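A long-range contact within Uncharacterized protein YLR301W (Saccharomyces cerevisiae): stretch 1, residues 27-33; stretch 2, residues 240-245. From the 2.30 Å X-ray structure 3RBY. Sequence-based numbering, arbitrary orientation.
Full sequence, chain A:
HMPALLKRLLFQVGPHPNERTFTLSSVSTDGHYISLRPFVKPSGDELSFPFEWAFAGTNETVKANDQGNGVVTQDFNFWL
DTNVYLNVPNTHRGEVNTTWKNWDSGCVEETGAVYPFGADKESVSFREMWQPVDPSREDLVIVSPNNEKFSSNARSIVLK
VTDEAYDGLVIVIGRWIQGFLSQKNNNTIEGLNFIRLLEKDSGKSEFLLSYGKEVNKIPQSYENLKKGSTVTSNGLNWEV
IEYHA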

# COMPACT_ATOMS: atom_id res chain seq x y z
N VAL A 27 -15.63 -3.68 -5.66
CA VAL A 27 -16.76 -4.46 -5.17
C VAL A 27 -17.89 -3.52 -4.77
O VAL A 27 -17.75 -2.74 -3.82
CB VAL A 27 -16.36 -5.37 -3.99
CG1 VAL A 27 -17.56 -6.23 -3.56
CG2 VAL A 27 -15.19 -6.26 -4.39
N SER A 28 -19.00 -3.57 -5.50
CA SER A 28 -20.12 -2.69 -5.20
C SER A 28 -20.76 -3.09 -3.88
O SER A 28 -20.54 -4.20 -3.39
CB SER A 28 -21.16 -2.72 -6.32
OG SER A 28 -21.81 -3.98 -6.38
N THR A 29 -21.56 -2.19 -3.32
CA THR A 29 -22.29 -2.44 -2.10
C THR A 29 -23.15 -3.70 -2.26
O THR A 29 -23.16 -4.58 -1.40
CB THR A 29 -23.20 -1.25 -1.77
OG1 THR A 29 -22.42 -0.05 -1.73
CG2 THR A 29 -23.91 -1.46 -0.42
N ASP A 30 -23.88 -3.79 -3.37
CA ASP A 30 -24.70 -4.97 -3.65
C ASP A 30 -23.87 -6.24 -3.88
O ASP A 30 -24.43 -7.35 -3.87
CB ASP A 30 -25.64 -4.72 -4.85
CG ASP A 30 -26.73 -3.72 -4.55
OD1 ASP A 30 -26.74 -3.16 -3.43
OD2 ASP A 30 -27.56 -3.48 -5.46
N GLY A 31 -22.56 -6.10 -4.10
CA GLY A 31 -21.68 -7.26 -4.22
C GLY A 31 -21.17 -7.60 -5.62
O GLY A 31 -20.45 -8.59 -5.79
N HIS A 32 -21.53 -6.80 -6.62
CA HIS A 32 -21.01 -6.98 -7.98
C HIS A 32 -19.51 -6.59 -7.99
O HIS A 32 -19.10 -5.67 -7.27
CB HIS A 32 -21.81 -6.14 -8.98
CG HIS A 32 -23.29 -6.24 -8.79
ND1 HIS A 32 -23.96 -7.45 -8.83
CD2 HIS A 32 -24.23 -5.30 -8.53
CE1 HIS A 32 -25.24 -7.25 -8.62
NE2 HIS A 32 -25.44 -5.95 -8.44
N TYR A 33 -18.71 -7.29 -8.80
CA TYR A 33 -17.26 -7.10 -8.76
C TYR A 33 -16.59 -7.12 -10.14
O TYR A 33 -17.03 -7.87 -11.04
CB TYR A 33 -16.62 -8.16 -7.86
CG TYR A 33 -16.76 -9.56 -8.41
CD1 TYR A 33 -15.81 -10.09 -9.27
CD2 TYR A 33 -17.86 -10.36 -8.08
CE1 TYR A 33 -15.93 -11.37 -9.79
CE2 TYR A 33 -18.00 -11.65 -8.60
CZ TYR A 33 -17.03 -12.14 -9.46
OH TYR A 33 -17.14 -13.41 -9.98
N VAL A 240 -29.24 -0.04 -15.33
CA VAL A 240 -28.71 0.28 -14.01
C VAL A 240 -29.25 -0.74 -13.01
O VAL A 240 -30.41 -0.65 -12.60
CB VAL A 240 -29.17 1.67 -13.54
CG1 VAL A 240 -28.76 1.89 -12.08
CG2 VAL A 240 -28.62 2.77 -14.45
N ILE A 241 -28.43 -1.70 -12.61
CA ILE A 241 -28.92 -2.75 -11.69
C ILE A 241 -28.63 -2.44 -10.22
O ILE A 241 -29.03 -3.19 -9.31
CB ILE A 241 -28.35 -4.13 -12.06
CG1 ILE A 241 -26.83 -4.15 -11.81
CG2 ILE A 241 -28.68 -4.46 -13.51
CD1 ILE A 241 -26.16 -5.53 -11.98
N GLU A 242 -27.93 -1.34 -10.00
CA GLU A 242 -27.60 -0.88 -8.66
C GLU A 242 -27.39 0.64 -8.71
O GLU A 242 -26.69 1.16 -9.60
CB GLU A 242 -26.34 -1.59 -8.13
CG GLU A 242 -25.94 -1.14 -6.72
CD GLU A 242 -24.70 -1.87 -6.19
OE1 GLU A 242 -24.26 -2.86 -6.81
OE2 GLU A 242 -24.18 -1.45 -5.13
N TYR A 243 -28.00 1.35 -7.77
CA TYR A 243 -27.86 2.80 -7.71
C TYR A 243 -27.93 3.34 -6.28
O TYR A 243 -28.97 3.83 -5.84
CB TYR A 243 -28.93 3.47 -8.58
CG TYR A 243 -28.57 4.89 -8.99
CD1 TYR A 243 -27.72 5.12 -10.07
CD2 TYR A 243 -29.07 5.99 -8.30
CE1 TYR A 243 -27.38 6.42 -10.46
CE2 TYR A 243 -28.74 7.30 -8.68
CZ TYR A 243 -27.90 7.50 -9.76
OH TYR A 243 -27.56 8.79 -10.15
N HIS A 244 -26.82 3.24 -5.56
CA HIS A 244 -26.72 3.85 -4.23
C HIS A 244 -25.97 5.17 -4.33
O HIS A 244 -24.74 5.19 -4.26
CB HIS A 244 -26.01 2.93 -3.23
CG HIS A 244 -26.64 1.58 -3.10
ND1 HIS A 244 -27.91 1.40 -2.58
CD2 HIS A 244 -26.18 0.35 -3.41
CE1 HIS A 244 -28.20 0.12 -2.58
NE2 HIS A 244 -27.17 -0.55 -3.07
N ALA A 245 -26.71 6.27 -4.50
CA ALA A 245 -26.11 7.61 -4.53
C ALA A 245 -25.37 7.94 -3.22
O ALA A 245 -25.72 7.45 -2.13
CB ALA A 245 -27.19 8.67 -4.83
OXT ALA A 245 -24.40 8.70 -3.23
O HOH W 1 -27.72 -4.96 -7.69

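The contact joins a tight turn near the N-terminus to the last strand of the chain, and it is organised around the carboxylate of Glu242. Ser28 to Gly31 form a type I beta turn, closed by Gly31 N to Ser28 O (2.9 Å) and braced by Ser28 N to His32 O (2.7 Å). The buried Glu242 side chain, extended with chi1 and chi2 both t, reaches into this turn. Its OE1 accepts a hydrogen bond from Ser28 OG (2.7 Å), while OE2 accepts one from Asp30 N (2.9 Å), nearly straight at 169°, and is also bonded elsewhere in the structure. Thr29 N lies 3.3 Å from Glu242 OE2, but at an angle too poor for a hydrogen bond. Ser28 suits its place because its p rotamer lets one hydroxyl serve both sides: while donating to the glutamate, OG accepts weak bonds from Gly31 N (3.2 Å) and His32 N (2.8 Å).

A second polar link lies alongside. His244 NE2 donates to Asp30 OD1 (2.7 Å, 170°), with the carboxylate oxygen near the plane of the imidazole, where the ring nitrogen can use it. Asp30 OD1 also lies 3.5 Å from Glu242 OE2, a close approach of two acidic groups; each of these oxygens accepts a hydrogen bond, OD1 from His244 NE2 and OE2 from Asp30 N. Thr29 CB packs 3.8 Å from His244 CD2.

On the other flank, Ile241 CD1 sits over one face of the His32 ring, 3.9 Å from its centroid, in a CH-pi contact. A water joins three groups here, donating to Asp30 OD2 and Ile241 O (both 2.7 Å from the water oxygen) and hydrogen-bonding His32 NE2 at 2.6 Å. His32 ND1 is satisfied elsewhere in the structure. The two stretches together bury 292 Å², with Glu242 contributing the largest share.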